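Local coordinates for protein autoinducer 2 sensor kinase/phosphatase luxQ (Vibrio cholerae, PDB 3C38) that senses the autoinducer 2–LuxP complex through its periplasmic domain and switches between kinase and phosphatase activity in quorum-sensing signalling, at residues S71-E74 against N79-D82; L83-S88 against K111-V116; Y102-Q107 against V134-R139; G120-V125 against V157-N162. All blocks are in the same frame, centred on the assembly; numbering follows the deposited sequence.

Contact 1 (S71-E74 against N79-D82)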
loop_
_atom_site.group_PDB
_atom_site.type_symbol
_atom_site.label_atom_id
_atom_site.label_comp_id
_atom_site.label_asym_id
_atom_site.label_seq_id
_atom_site.Cartn_x
_atom_site.Cartn_y
_atom_site.Cartn_z
ATOM N N SER A 71 -6.270 -4.988 -18.584
ATOM C CA SER A 71 -7.696 -5.291 -18.658
ATOM C C SER A 71 -8.332 -5.313 -17.273
ATOM O O SER A 71 -9.445 -4.823 -17.078
ATOM C CB SER A 71 -7.916 -6.648 -19.331
ATOM O OG SER A 71 -8.311 -6.492 -20.680
ATOM N N VAL A 72 -7.618 -5.897 -16.316
ATOM C CA VAL A 72 -8.099 -5.990 -14.944
ATOM C C VAL A 72 -8.333 -4.593 -14.384
ATOM O O VAL A 72 -9.367 -4.319 -13.772
ATOM C CB VAL A 72 -7.074 -6.713 -14.049
ATOM C CG1 VAL A 72 -7.641 -6.898 -12.649
ATOM C CG2 VAL A 72 -6.706 -8.054 -14.662
ATOM N N ASP A 73 -7.362 -3.712 -14.597
ATOM C CA ASP A 73 -7.459 -2.344 -14.114
ATOM C C ASP A 73 -8.388 -1.533 -15.004
ATOM O O ASP A 73 -9.105 -0.659 -14.527
ATOM C CB ASP A 73 -6.074 -1.699 -14.072
ATOM C CG ASP A 73 -5.073 -2.531 -13.301
ATOM O OD1 ASP A 73 -5.463 -3.128 -12.275
ATOM O OD2 ASP A 73 -3.895 -2.578 -13.716
ATOM N N GLU A 74 -8.370 -1.827 -16.300
ATOM C CA GLU A 74 -9.226 -1.136 -17.256
ATOM C C GLU A 74 -10.626 -0.970 -16.673
ATOM O O GLU A 74 -11.274 0.063 -16.852
ATOM C CB GLU A 74 -9.329 -1.948 -18.550
ATOM C CG GLU A 74 -10.388 -1.443 -19.519
ATOM C CD GLU A 74 -10.856 -2.516 -20.484
ATOM O OE1 GLU A 74 -10.007 -3.100 -21.191
ATOM O OE2 GLU A 74 -12.079 -2.775 -20.532
ATOM N N ASN A 79 -9.320 0.823 -7.812
ATOM C CA ASN A 79 -8.762 -0.066 -6.792
ATOM C C ASN A 79 -7.492 -0.809 -7.198
ATOM O O ASN A 79 -7.226 -1.890 -6.686
ATOM C CB ASN A 79 -9.811 -1.097 -6.372
ATOM C CG ASN A 79 -11.149 -0.470 -6.083
ATOM O OD1 ASN A 79 -11.239 0.532 -5.371
ATOM N ND2 ASN A 79 -12.205 -1.059 -6.628
ATOM N N ALA A 80 -6.706 -0.238 -8.103
ATOM C CA ALA A 80 -5.485 -0.900 -8.548
ATOM C C ALA A 80 -4.330 -0.675 -7.582
ATOM O O ALA A 80 -4.287 0.339 -6.888
ATOM C CB ALA A 80 -5.091 -0.403 -9.936
ATOM N N PRO A 81 -3.384 -1.630 -7.517
ATOM C CA PRO A 81 -2.214 -1.523 -6.634
ATOM C C PRO A 81 -1.257 -0.537 -7.307
ATOM O O PRO A 81 -1.444 -0.212 -8.476
ATOM C CB PRO A 81 -1.628 -2.936 -6.637
ATOM C CG PRO A 81 -2.613 -3.789 -7.453
ATOM C CD PRO A 81 -3.299 -2.831 -8.359
ATOM N N ASP A 82 -0.243 -0.054 -6.599
ATOM C CA ASP A 82 0.694 0.877 -7.226
ATOM C C ASP A 82 1.725 0.104 -8.032
ATOM O O ASP A 82 2.337 0.635 -8.958
ATOM C CB ASP A 82 1.400 1.746 -6.185
ATOM C CG ASP A 82 0.437 2.640 -5.429
ATOM O OD1 ASP A 82 -0.623 2.973 -5.996
ATOM O OD2 ASP A 82 0.734 3.018 -4.278
#

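Contact 2 (L83-S88 against K111-V116)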
loop_
_atom_site.group_PDB
_atom_site.type_symbol
_atom_site.label_atom_id
_atom_site.label_comp_id
_atom_site.label_asym_id
_atom_site.label_seq_id
_atom_site.Cartn_x
_atom_site.Cartn_y
_atom_site.Cartn_z
ATOM N N LEU A 83 1.915 -1.158 -7.678
ATOM C CA LEU A 83 2.870 -1.985 -8.390
ATOM C C LEU A 83 2.553 -3.468 -8.283
ATOM O O LEU A 83 2.090 -3.967 -7.244
ATOM C CB LEU A 83 4.303 -1.697 -7.906
ATOM C CG LEU A 83 4.705 -1.953 -6.454
ATOM C CD1 LEU A 83 5.121 -3.406 -6.303
ATOM C CD2 LEU A 83 5.869 -1.052 -6.071
ATOM N N ARG A 84 2.793 -4.159 -9.391
ATOM C CA ARG A 84 2.570 -5.590 -9.497
ATOM C C ARG A 84 3.767 -6.236 -10.176
ATOM O O ARG A 84 4.385 -5.645 -11.056
ATOM C CB ARG A 84 1.354 -5.893 -10.375
ATOM C CG ARG A 84 -0.017 -5.575 -9.824
ATOM C CD ARG A 84 -1.019 -6.487 -10.520
ATOM N NE ARG A 84 -2.417 -6.145 -10.282
ATOM C CZ ARG A 84 -3.058 -5.147 -10.885
ATOM N NH1 ARG A 84 -2.427 -4.379 -11.769
ATOM N NH2 ARG A 84 -4.337 -4.925 -10.613
ATOM N N PHE A 85 4.090 -7.454 -9.768
ATOM C CA PHE A 85 5.159 -8.205 -10.407
ATOM C C PHE A 85 4.985 -9.672 -10.023
ATOM O O PHE A 85 4.485 -9.988 -8.940
ATOM C CB PHE A 85 6.545 -7.652 -10.027
ATOM C CG PHE A 85 6.941 -7.896 -8.609
ATOM C CD1 PHE A 85 7.409 -9.142 -8.208
ATOM C CD2 PHE A 85 6.855 -6.873 -7.667
ATOM C CE1 PHE A 85 7.788 -9.363 -6.900
ATOM C CE2 PHE A 85 7.232 -7.083 -6.349
ATOM C CZ PHE A 85 7.700 -8.330 -5.963
ATOM N N ILE A 86 5.362 -10.565 -10.934
ATOM C CA ILE A 86 5.226 -11.999 -10.698
ATOM C C ILE A 86 6.579 -12.661 -10.482
ATOM O O ILE A 86 7.503 -12.482 -11.273
ATOM C CB ILE A 86 4.504 -12.677 -11.882
ATOM C CG1 ILE A 86 3.106 -12.080 -12.042
ATOM C CG2 ILE A 86 4.396 -14.175 -11.650
ATOM C CD1 ILE A 86 2.360 -12.596 -13.248
ATOM N N SER A 87 6.682 -13.421 -9.397
ATOM C CA SER A 87 7.913 -14.113 -9.053
ATOM C C SER A 87 7.817 -15.632 -9.189
ATOM O O SER A 87 6.740 -16.223 -9.139
ATOM C CB SER A 87 8.330 -13.782 -7.615
ATOM O OG SER A 87 8.388 -14.953 -6.798
ATOM N N SER A 88 8.976 -16.247 -9.365
ATOM C CA SER A 88 9.115 -17.686 -9.470
ATOM C C SER A 88 10.504 -17.859 -8.881
ATOM O O SER A 88 11.505 -17.812 -9.596
ATOM C CB SER A 88 9.080 -18.136 -10.929
ATOM O OG SER A 88 8.854 -19.535 -10.997
ATOM N N LYS A 111 14.831 -8.379 -3.746
ATOM C CA LYS A 111 15.033 -8.510 -2.312
ATOM C C LYS A 111 13.702 -8.593 -1.562
ATOM O O LYS A 111 13.616 -9.197 -0.483
ATOM C CB LYS A 111 15.851 -7.324 -1.816
ATOM C CG LYS A 111 17.115 -7.066 -2.646
ATOM C CD LYS A 111 18.011 -6.032 -1.963
ATOM C CE LYS A 111 19.406 -5.986 -2.564
ATOM N NZ LYS A 111 20.307 -5.124 -1.741
ATOM N N LEU A 112 12.665 -7.989 -2.143
ATOM C CA LEU A 112 11.334 -7.990 -1.545
ATOM C C LEU A 112 10.725 -9.381 -1.616
ATOM O O LEU A 112 9.953 -9.768 -0.743
ATOM C CB LEU A 112 10.426 -6.992 -2.267
ATOM C CG LEU A 112 10.805 -5.518 -2.122
ATOM C CD1 LEU A 112 9.813 -4.651 -2.885
ATOM C CD2 LEU A 112 10.815 -5.138 -0.648
ATOM N N ILE A 113 11.079 -10.122 -2.664
ATOM C CA ILE A 113 10.592 -11.484 -2.858
ATOM C C ILE A 113 10.778 -12.257 -1.562
ATOM O O ILE A 113 9.866 -12.904 -1.069
ATOM C CB ILE A 113 11.399 -12.221 -3.943
ATOM C CG1 ILE A 113 11.461 -11.386 -5.221
ATOM C CG2 ILE A 113 10.786 -13.578 -4.211
ATOM C CD1 ILE A 113 10.149 -11.196 -5.894
ATOM N N ARG A 114 11.983 -12.187 -1.023
ATOM C CA ARG A 114 12.314 -12.881 0.213
ATOM C C ARG A 114 11.591 -12.282 1.406
ATOM O O ARG A 114 11.022 -13.002 2.226
ATOM C CB ARG A 114 13.821 -12.802 0.456
ATOM C CG ARG A 114 14.657 -13.560 -0.549
ATOM C CD ARG A 114 14.502 -15.058 -0.354
ATOM N NE ARG A 114 15.288 -15.811 -1.325
ATOM C CZ ARG A 114 15.921 -16.941 -1.037
ATOM N NH1 ARG A 114 15.853 -17.441 0.191
ATOM N NH2 ARG A 114 16.627 -17.561 -1.971
ATOM N N ARG A 115 11.621 -10.954 1.491
ATOM C CA ARG A 115 10.991 -10.220 2.584
ATOM C C ARG A 115 9.553 -10.650 2.844
ATOM O O ARG A 115 9.163 -10.884 3.985
ATOM C CB ARG A 115 11.029 -8.717 2.295
ATOM C CG ARG A 115 12.435 -8.155 2.151
ATOM C CD ARG A 115 12.408 -6.643 2.074
ATOM N NE ARG A 115 13.743 -6.065 2.175
ATOM C CZ ARG A 115 13.977 -4.763 2.271
ATOM N NH1 ARG A 115 12.962 -3.918 2.275
ATOM N NH2 ARG A 115 15.216 -4.308 2.380
ATOM N N VAL A 116 8.764 -10.745 1.782
ATOM C CA VAL A 116 7.373 -11.150 1.906
ATOM C C VAL A 116 7.323 -12.668 1.710
ATOM O O VAL A 116 6.856 -13.161 0.690
ATOM C CB VAL A 116 6.507 -10.434 0.847
ATOM C CG1 VAL A 116 5.059 -10.833 0.997
ATOM C CG2 VAL A 116 6.648 -8.933 0.996
#

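Contact 3 (Y102-Q107 against V134-R139)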
loop_
_atom_site.group_PDB
_atom_site.type_symbol
_atom_site.label_atom_id
_atom_site.label_comp_id
_atom_site.label_asym_id
_atom_site.label_seq_id
_atom_site.Cartn_x
_atom_site.Cartn_y
_atom_site.Cartn_z
ATOM N N TYR A 102 8.702 4.831 -9.165
ATOM C CA TYR A 102 8.909 5.111 -7.756
ATOM C C TYR A 102 10.384 5.115 -7.385
ATOM O O TYR A 102 10.735 5.247 -6.220
ATOM C CB TYR A 102 8.153 4.102 -6.891
ATOM C CG TYR A 102 6.657 4.233 -6.986
ATOM C CD1 TYR A 102 5.913 3.389 -7.812
ATOM C CD2 TYR A 102 5.981 5.210 -6.256
ATOM C CE1 TYR A 102 4.538 3.508 -7.907
ATOM C CE2 TYR A 102 4.599 5.346 -6.341
ATOM C CZ TYR A 102 3.882 4.491 -7.166
ATOM O OH TYR A 102 2.514 4.608 -7.238
ATOM N N GLY A 103 11.245 4.973 -8.384
ATOM C CA GLY A 103 12.673 4.975 -8.125
ATOM C C GLY A 103 13.140 3.702 -7.452
ATOM O O GLY A 103 14.182 3.685 -6.794
ATOM N N ILE A 104 12.351 2.641 -7.604
ATOM C CA ILE A 104 12.683 1.345 -7.037
ATOM C C ILE A 104 13.497 0.594 -8.087
ATOM O O ILE A 104 13.057 0.442 -9.228
ATOM C CB ILE A 104 11.418 0.530 -6.710
ATOM C CG1 ILE A 104 10.527 1.314 -5.743
ATOM C CG2 ILE A 104 11.810 -0.794 -6.096
ATOM C CD1 ILE A 104 9.235 0.610 -5.375
ATOM N N ALA A 105 14.687 0.141 -7.706
ATOM C CA ALA A 105 15.557 -0.574 -8.633
ATOM C C ALA A 105 15.154 -2.031 -8.750
ATOM O O ALA A 105 14.886 -2.696 -7.753
ATOM C CB ALA A 105 16.998 -0.472 -8.174
ATOM N N GLN A 106 15.127 -2.525 -9.980
ATOM C CA GLN A 106 14.754 -3.907 -10.250
ATOM C C GLN A 106 15.363 -4.893 -9.237
ATOM O O GLN A 106 14.728 -5.877 -8.862
ATOM C CB GLN A 106 15.192 -4.273 -11.668
ATOM C CG GLN A 106 14.412 -5.413 -12.312
ATOM C CD GLN A 106 12.949 -5.066 -12.552
ATOM O OE1 GLN A 106 12.618 -3.946 -12.943
ATOM N NE2 GLN A 106 12.069 -6.035 -12.336
ATOM N N GLN A 107 16.580 -4.615 -8.782
ATOM C CA GLN A 107 17.259 -5.498 -7.837
ATOM C C GLN A 107 16.664 -5.450 -6.438
ATOM O O GLN A 107 16.690 -6.444 -5.714
ATOM C CB GLN A 107 18.746 -5.154 -7.759
ATOM C CG GLN A 107 19.365 -4.789 -9.094
ATOM C CD GLN A 107 18.977 -3.388 -9.549
ATOM O OE1 GLN A 107 19.327 -2.393 -8.903
ATOM N NE2 GLN A 107 18.251 -3.305 -10.665
ATOM N N VAL A 134 11.476 4.243 0.650
ATOM C CA VAL A 134 10.068 4.140 0.311
ATOM C C VAL A 134 9.380 3.055 1.146
ATOM O O VAL A 134 9.869 1.923 1.230
ATOM C CB VAL A 134 9.914 3.803 -1.188
ATOM C CG1 VAL A 134 8.496 3.386 -1.494
ATOM C CG2 VAL A 134 10.310 5.014 -2.023
ATOM N N HIS A 135 8.261 3.408 1.773
ATOM C CA HIS A 135 7.491 2.461 2.583
ATOM C C HIS A 135 6.384 1.828 1.720
ATOM O O HIS A 135 5.604 2.522 1.061
ATOM C CB HIS A 135 6.926 3.180 3.806
ATOM C CG HIS A 135 7.983 3.631 4.764
ATOM N ND1 HIS A 135 8.385 2.870 5.842
ATOM C CD2 HIS A 135 8.794 4.718 4.751
ATOM C CE1 HIS A 135 9.397 3.466 6.449
ATOM N NE2 HIS A 135 9.664 4.591 5.805
ATOM N N ILE A 136 6.331 0.499 1.724
ATOM C CA ILE A 136 5.387 -0.232 0.894
ATOM C C ILE A 136 4.650 -1.333 1.627
ATOM O O ILE A 136 5.232 -2.029 2.452
ATOM C CB ILE A 136 6.122 -0.906 -0.270
ATOM C CG1 ILE A 136 7.066 0.094 -0.929
ATOM C CG2 ILE A 136 5.122 -1.474 -1.268
ATOM C CD1 ILE A 136 7.954 -0.527 -1.998
ATOM N N LEU A 137 3.360 -1.477 1.330
ATOM C CA LEU A 137 2.554 -2.548 1.911
ATOM C C LEU A 137 2.487 -3.563 0.770
ATOM O O LEU A 137 2.005 -3.254 -0.323
ATOM C CB LEU A 137 1.154 -2.057 2.265
ATOM C CG LEU A 137 1.069 -1.138 3.487
ATOM C CD1 LEU A 137 -0.310 -0.485 3.563
ATOM C CD2 LEU A 137 1.351 -1.955 4.745
ATOM N N MET A 138 3.020 -4.757 1.002
ATOM C CA MET A 138 3.017 -5.764 -0.036
ATOM C C MET A 138 2.326 -7.035 0.388
ATOM O O MET A 138 2.244 -7.348 1.575
ATOM C CB MET A 138 4.438 -6.095 -0.470
ATOM C CG MET A 138 5.043 -5.079 -1.396
ATOM S SD MET A 138 6.472 -5.777 -2.191
ATOM C CE MET A 138 5.727 -6.996 -3.214
ATOM N N ARG A 139 1.835 -7.767 -0.603
ATOM C CA ARG A 139 1.147 -9.020 -0.350
ATOM C C ARG A 139 1.370 -9.968 -1.521
ATOM O O ARG A 139 1.386 -9.553 -2.681
ATOM C CB ARG A 139 -0.344 -8.761 -0.128
ATOM C CG ARG A 139 -1.126 -9.971 0.353
ATOM C CD ARG A 139 -2.510 -9.552 0.804
ATOM N NE ARG A 139 -3.307 -10.694 1.240
ATOM C CZ ARG A 139 -3.879 -11.559 0.410
ATOM N NH1 ARG A 139 -3.745 -11.405 -0.903
ATOM N NH2 ARG A 139 -4.581 -12.572 0.897
#

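Contact 4 (G120-V125 against V157-N162)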
loop_
_atom_site.group_PDB
_atom_site.type_symbol
_atom_site.label_atom_id
_atom_site.label_comp_id
_atom_site.label_asym_id
_atom_site.label_seq_id
_atom_site.Cartn_x
_atom_site.Cartn_y
_atom_site.Cartn_z
ATOM N N GLY A 120 -1.067 -14.552 1.759
ATOM C CA GLY A 120 -2.264 -14.187 2.496
ATOM C C GLY A 120 -2.112 -13.157 3.597
ATOM O O GLY A 120 -3.056 -12.926 4.358
ATOM N N ASN A 121 -0.935 -12.542 3.697
ATOM C CA ASN A 121 -0.690 -11.518 4.714
ATOM C C ASN A 121 0.041 -10.311 4.146
ATOM O O ASN A 121 1.001 -10.447 3.390
ATOM C CB ASN A 121 0.120 -12.076 5.886
ATOM C CG ASN A 121 -0.702 -12.973 6.796
ATOM O OD1 ASN A 121 -0.585 -12.899 8.020
ATOM N ND2 ASN A 121 -1.527 -13.835 6.206
ATOM N N TRP A 122 -0.434 -9.130 4.513
ATOM C CA TRP A 122 0.177 -7.888 4.072
ATOM C C TRP A 122 1.484 -7.719 4.839
ATOM O O TRP A 122 1.567 -8.081 6.014
ATOM C CB TRP A 122 -0.752 -6.711 4.367
ATOM C CG TRP A 122 -1.869 -6.568 3.388
ATOM C CD1 TRP A 122 -3.167 -6.946 3.556
ATOM C CD2 TRP A 122 -1.774 -6.020 2.069
ATOM N NE1 TRP A 122 -3.891 -6.668 2.418
ATOM C CE2 TRP A 122 -3.059 -6.099 1.488
ATOM C CE3 TRP A 122 -0.723 -5.472 1.318
ATOM C CZ2 TRP A 122 -3.326 -5.646 0.190
ATOM C CZ3 TRP A 122 -0.983 -5.021 0.032
ATOM C CH2 TRP A 122 -2.280 -5.113 -0.523
ATOM N N HIS A 123 2.501 -7.184 4.171
ATOM C CA HIS A 123 3.798 -6.966 4.797
ATOM C C HIS A 123 4.217 -5.513 4.634
ATOM O O HIS A 123 4.224 -4.985 3.520
ATOM C CB HIS A 123 4.868 -7.850 4.150
ATOM C CG HIS A 123 4.752 -9.300 4.497
ATOM N ND1 HIS A 123 5.354 -9.852 5.610
ATOM C CD2 HIS A 123 4.098 -10.313 3.883
ATOM C CE1 HIS A 123 5.076 -11.141 5.662
ATOM N NE2 HIS A 123 4.316 -11.447 4.627
ATOM N N LEU A 124 4.560 -4.873 5.750
ATOM C CA LEU A 124 5.020 -3.494 5.733
ATOM C C LEU A 124 6.526 -3.584 5.546
ATOM O O LEU A 124 7.244 -4.037 6.436
ATOM C CB LEU A 124 4.681 -2.798 7.051
ATOM C CG LEU A 124 5.287 -1.403 7.236
ATOM C CD1 LEU A 124 4.871 -0.505 6.076
ATOM C CD2 LEU A 124 4.834 -0.819 8.574
ATOM N N VAL A 125 6.997 -3.185 4.373
ATOM C CA VAL A 125 8.416 -3.239 4.057
ATOM C C VAL A 125 8.890 -1.891 3.516
ATOM O O VAL A 125 8.087 -1.076 3.070
ATOM C CB VAL A 125 8.694 -4.319 3.026
ATOM C CG1 VAL A 125 8.177 -5.654 3.532
ATOM C CG2 VAL A 125 8.034 -3.952 1.718
ATOM N N VAL A 157 1.637 -7.655 -5.111
ATOM C CA VAL A 157 1.012 -6.355 -5.322
ATOM C C VAL A 157 1.473 -5.467 -4.181
ATOM O O VAL A 157 1.639 -5.926 -3.041
ATOM C CB VAL A 157 -0.547 -6.424 -5.302
ATOM C CG1 VAL A 157 -1.038 -7.405 -6.364
ATOM C CG2 VAL A 157 -1.045 -6.820 -3.924
ATOM N N GLY A 158 1.691 -4.197 -4.481
ATOM C CA GLY A 158 2.127 -3.292 -3.438
ATOM C C GLY A 158 1.464 -1.934 -3.508
ATOM O O GLY A 158 1.002 -1.514 -4.578
ATOM N N ILE A 159 1.404 -1.275 -2.352
ATOM C CA ILE A 159 0.860 0.071 -2.207
ATOM C C ILE A 159 1.999 0.915 -1.663
ATOM O O ILE A 159 2.521 0.619 -0.589
ATOM C CB ILE A 159 -0.252 0.150 -1.159
ATOM C CG1 ILE A 159 -1.428 -0.726 -1.552
ATOM C CG2 ILE A 159 -0.744 1.573 -1.039
ATOM C CD1 ILE A 159 -2.452 -0.847 -0.424
ATOM N N VAL A 160 2.393 1.955 -2.391
ATOM C CA VAL A 160 3.465 2.823 -1.918
ATOM C C VAL A 160 2.849 3.921 -1.063
ATOM O O VAL A 160 1.986 4.671 -1.526
ATOM C CB VAL A 160 4.238 3.477 -3.086
ATOM C CG1 VAL A 160 5.278 4.466 -2.523
ATOM C CG2 VAL A 160 4.915 2.405 -3.930
ATOM N N LEU A 161 3.297 4.013 0.186
ATOM C CA LEU A 161 2.772 5.009 1.113
ATOM C C LEU A 161 3.300 6.430 0.887
ATOM O O LEU A 161 2.547 7.398 1.011
ATOM C CB LEU A 161 3.048 4.569 2.552
ATOM C CG LEU A 161 2.435 3.199 2.871
ATOM C CD1 LEU A 161 2.764 2.801 4.290
ATOM C CD2 LEU A 161 0.914 3.239 2.675
ATOM N N ASN A 162 4.582 6.554 0.558
ATOM C CA ASN A 162 5.181 7.866 0.325
ATOM C C ASN A 162 4.386 8.619 -0.726
ATOM O O ASN A 162 4.138 8.099 -1.815
ATOM C CB ASN A 162 6.637 7.725 -0.160
ATOM C CG ASN A 162 7.504 6.969 0.836
ATOM O OD1 ASN A 162 7.187 5.836 1.227
ATOM N ND2 ASN A 162 8.591 7.596 1.266
#

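Contact 1 (S71-E74 against N79-D82)
With chi1 at -53°, the carboxylate of D73 swings beside its own backbone N, anti to the carbonyl carbon, and that turn carries it off the end of helix 65-74 to the methyl of A80. The bond from CA to CB of D73 does not aim at the loop; it is the carboxylate beyond it that closes the gap. A80, in an extended conformation (psi 152°), meets it with its CB on the side of the helix. The result is a small touch between one oxygen and one methyl: OD1 of D73 lies 3.6 Å from CB of A80. Behind that oxygen, CG of D73 is 4.0 Å from the same CB of A80. P81 only grazes the site, its CD being 4.5 Å from OD1 of D73. The CA atoms of D73 and A80 come within 6.1 Å of each other, yet just 71 Å² of surface is buried in all. This is van der Waals contact; what fixes the carboxylate is R84, near the start of strand 83-88. OD1 of D73 makes a salt bridge to NH2 of R84, and OD2 of D73 faces NH1 of the same guanidinium, so the acid is gripped through both oxygens and A80 merely lies against one of them. The contact thus closes the turn between helix 65-74 and strand 83-88 at the protein surface. V72 and N79 rest on the long helix 22-47, and P81 touches V157 of strand 153-160.

Contact 2 (L83-S88 against K111-V116)
The odd thing here is how much hangs on one methyl: CD1 of I113 is the atom that meets both F85 and S87, two residues on the same side of strand 83-88. It comes at the F85 ring obliquely, nearest CE1, and is modelled closer there than carbon atoms can sit, which leaves the details of this approach doubtful. Against S87 the fit is ordinary, with CD1 of I113 3.6 Å from CB of S87. The second branch of the isoleucine helps as well, CG2 of I113 lying 3.8 Å from OG of S87. That serine is itself unusual, since its chi1 of 120° lies away from any staggered position; its hydroxyl has a weak hydrogen bond to O of H89 in the turn that follows. I113 leaves the helix without aiming at the strand, and a chi2 of -66° bends CD1 over to reach it. F85 answers with CG between its backbone N and carbonyl carbon (chi1 70°), which stands the ring up off the sheet toward the helix. The two segments bury 166 Å² among residues shielded from solvent, mostly through carbon atoms. Helix 106-115 thereby lies across one face of the five-stranded sheet. F85 is stacked on Y156 of strand 153-160 and also touches I92 of strand 91-95, while I113 rests on those same two residues. Next to I113, L112 continues the layer over M138 of strand 134-143 and V125 of strand 123-127.

Contact 3 (Y102-Q107 against V134-R139)
I104 and I136 meet tip to tip, their terminal methyls coming together with CD1 of I104 3.8 Å from CD1 of I136. Both isoleucines take the same shape. In I104 the CG1 branch stands anti to the carbonyl carbon, and a chi2 of 179° carries CD1 out to the far end of the chain; I136 does the same with a chi2 of 174°. Two outstretched chains can therefore span the space between a loop and a strand whose backbones keep well apart. Even at their nearest, CA of Y102 and CA of V134 are 8.2 Å from each other. The second touch is looser and of a different kind. Here the carbonyl of Y102 faces a branch of V134, its O being 4.2 Å from CG2 of V134. That carbonyl oxygen is hydrogen-bonded to OG of S129, so the valine only fills in beside an acceptor that is already served. Across the whole interface 117 Å² is buried, and I104, V134 and I136 are all shielded from solvent. Around the isoleucine pair, T127 of strand 123-127 touches both I104 and I136, A99 packs on I104, and CD2 of L83 lies against CD1 of I104. The loop leads directly into helix 106-115. A loop and helix laid against one face of a central antiparallel sheet with strand order 2-1-5-4-3 is the arrangement of the PAS-like fold of Cache sensor domains, the clan to which the LuxQ periplasmic region belongs.

Contact 4 (G120-V125 against V157-N162)
The indole of W122 has side chains on both sides of its plane. V157 lies to one side and I159 to the other, each reaching the far corner of the six-membered ring obliquely: CH2 of W122 is 4.0 Å from CG2 of V157 and 4.3 Å from CD1 of I159. On V157's side the methylene chain of R139 covers a face, with CD of R139 3.6 Å from CE2 of W122; L137 packs on I159's side. A chi1 of -78° sets the indole beside its backbone N and sends it over strand 134-143 toward strand 153-160. NE1, at the other end of the ring system, gives a weak hydrogen bond to O of L37. Two residues on, L124 repeats the reach on a smaller scale, its CD1 lying 4.3 Å from CD1 of L161. Because strand 134-143 lies between strands 123-127 and 153-160, CA of W122 and CA of G158 stay 9.0 Å apart, and the side chains bridge across it. Helix 22-47 covers this face, touching W122 and I159 through L40, while L124 and L161 both meet L232 of strand 228-239 in the second sheet.

Contacts 1, 2 and 4 follow in series along the chain, whereas contact 3 crosses both 2 and 4, its segments alternating with theirs. Contacts 2, 3 and 4 share the five-stranded antiparallel sheet, with centres 9 to 11 Å apart; contact 1 lies 16 to 18 Å from all of them, at the surface. Helix 106-115 and the loop before it pack on one face through contacts 2 and 3, joined by M138, which touches F85 and L112. OD2 of D82 (contact 1) is hydrogen-bonded to N of V160 (contact 4). All four lie in the periplasmic domain built on this sheet, with helix 106-115 on one face and helix 22-47 on the other.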